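GH18 chiitnase (Pseudoalteromonas aurantia, PDB 6K7Z) probably hydrolyses chitin within the chain, as an endochitinase of glycoside hydrolase family 18. Local coordinates at residues Gln238-Glu243 against Gly268-Ala273. Sequence-based numbering, arbitrary orientation.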
# COMPACT_ATOMS: atom_id res chain seq x y z
N GLN A 238 -21.31 3.76 5.70
CA GLN A 238 -22.00 3.31 6.91
C GLN A 238 -21.83 1.81 7.11
O GLN A 238 -21.86 1.33 8.25
CB GLN A 238 -23.48 3.67 6.89
CG GLN A 238 -24.35 2.95 5.85
CD GLN A 238 -24.56 3.77 4.60
OE1 GLN A 238 -23.74 4.63 4.25
NE2 GLN A 238 -25.69 3.54 3.92
N THR A 239 -21.67 1.07 6.03
CA THR A 239 -21.43 -0.36 6.13
C THR A 239 -20.00 -0.64 6.60
O THR A 239 -19.78 -1.51 7.45
CB THR A 239 -21.70 -1.02 4.79
OG1 THR A 239 -22.95 -0.50 4.28
CG2 THR A 239 -21.81 -2.54 4.94
N ILE A 240 -19.02 0.09 6.07
CA ILE A 240 -17.65 -0.05 6.56
C ILE A 240 -17.61 0.20 8.06
O ILE A 240 -17.02 -0.57 8.83
CB ILE A 240 -16.69 0.89 5.82
CG1 ILE A 240 -16.61 0.57 4.33
CG2 ILE A 240 -15.29 0.85 6.47
CD1 ILE A 240 -15.95 1.70 3.51
N ILE A 241 -18.24 1.30 8.50
CA ILE A 241 -18.17 1.69 9.90
C ILE A 241 -18.81 0.62 10.78
O ILE A 241 -18.20 0.12 11.73
CB ILE A 241 -18.84 3.06 10.11
CG1 ILE A 241 -17.98 4.17 9.50
CG2 ILE A 241 -19.08 3.32 11.59
CD1 ILE A 241 -18.66 5.52 9.56
N ASN A 242 -20.04 0.24 10.46
CA ASN A 242 -20.82 -0.54 11.40
C ASN A 242 -20.70 -2.05 11.21
O ASN A 242 -21.07 -2.79 12.12
CB ASN A 242 -22.29 -0.10 11.32
CG ASN A 242 -22.52 1.23 12.02
OD1 ASN A 242 -22.38 1.32 13.25
ND2 ASN A 242 -22.87 2.26 11.26
N GLU A 243 -20.17 -2.52 10.08
CA GLU A 243 -20.00 -3.95 9.86
C GLU A 243 -18.55 -4.38 9.73
O GLU A 243 -18.29 -5.59 9.71
CB GLU A 243 -20.78 -4.41 8.61
CG GLU A 243 -22.27 -4.06 8.65
CD GLU A 243 -23.14 -4.90 7.72
OE1 GLU A 243 -22.84 -6.10 7.51
OE2 GLU A 243 -24.17 -4.38 7.23
N GLY A 268 -13.45 15.54 0.91
CA GLY A 268 -12.92 14.79 2.02
C GLY A 268 -13.96 14.21 2.94
O GLY A 268 -13.63 13.84 4.07
N ASP A 269 -15.22 14.14 2.50
CA ASP A 269 -16.28 13.67 3.40
C ASP A 269 -16.04 12.23 3.85
O ASP A 269 -16.32 11.88 5.00
CB ASP A 269 -17.64 13.78 2.72
CG ASP A 269 -18.07 15.20 2.52
OD1 ASP A 269 -17.55 16.09 3.23
OD2 ASP A 269 -18.93 15.42 1.64
N TRP A 270 -15.57 11.37 2.94
CA TRP A 270 -15.35 9.96 3.29
C TRP A 270 -14.31 9.83 4.40
O TRP A 270 -14.54 9.17 5.41
CB TRP A 270 -14.92 9.18 2.04
CG TRP A 270 -14.88 7.66 2.14
CD1 TRP A 270 -15.83 6.80 1.68
CD2 TRP A 270 -13.81 6.84 2.64
NE1 TRP A 270 -15.44 5.50 1.89
CE2 TRP A 270 -14.20 5.50 2.47
CE3 TRP A 270 -12.57 7.11 3.22
CZ2 TRP A 270 -13.41 4.43 2.88
CZ3 TRP A 270 -11.78 6.06 3.62
CH2 TRP A 270 -12.19 4.73 3.45
N ILE A 271 -13.15 10.49 4.22
CA ILE A 271 -12.10 10.34 5.23
C ILE A 271 -12.52 10.99 6.54
O ILE A 271 -12.18 10.49 7.61
CB ILE A 271 -10.75 10.87 4.71
CG1 ILE A 271 -9.63 10.50 5.69
CG2 ILE A 271 -10.77 12.38 4.50
CD1 ILE A 271 -9.53 9.02 5.97
N LYS A 272 -13.28 12.08 6.48
CA LYS A 272 -13.75 12.69 7.72
C LYS A 272 -14.64 11.73 8.51
O LYS A 272 -14.47 11.56 9.72
CB LYS A 272 -14.47 14.00 7.43
CG LYS A 272 -13.54 15.15 7.03
CD LYS A 272 -14.39 16.39 6.67
CE LYS A 272 -13.60 17.37 5.85
NZ LYS A 272 -14.41 18.57 5.49
N ALA A 273 -15.59 11.07 7.83
CA ALA A 273 -16.48 10.15 8.53
C ALA A 273 -15.73 8.91 9.03
O ALA A 273 -15.98 8.44 10.15
CB ALA A 273 -17.64 9.75 7.62
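Ile-241 and Ala-273 mark the nearest backbone approach of the segments 238-243 and 268-273, their CA atoms 8.7 Å apart. The segments belong to the last two outer helices of the GH18 TIM barrel, 237-251 and 269-277, and strand 256-260 of the barrel wall lies between them in sequence. Packing here is largely apolar and modest, burying 119 Å² in all.

Ile-240, whose CA-CB bond points at the neighbouring helix, carries the inner half. Isoleucine suits this buried spot, since its aliphatic chain ends in a methyl that fits against an indole. With CG1 anti to its own carbonyl carbon (chi1 -63°) and the chain extended beyond, CD1 comes to 3.8 Å from CZ2 of Trp-270. The methyl arrives obliquely, and the two side chains cross at about a right angle. Trp-270 suits its place because a large, mainly apolar indole can span from Ile-240 to the barrel wall, where it touches Ile-257 and Asn-259 of strand 256-260; CG anti to the backbone N (chi1 -170°) carries the ring there. One residue thus joins helix to helix and helix to barrel.

At the helix start, the carboxylate of Asp-265 accepts hydrogen bonds from the backbone N of Trp-270 and Ile-271. The CB of Ala-273 points toward helix 237-251 and, as a single methyl, does not keep Ile-241, an apolar filler at a partly exposed position, from bringing its CD1 to 4.0 Å from the backbone O of Ala-273.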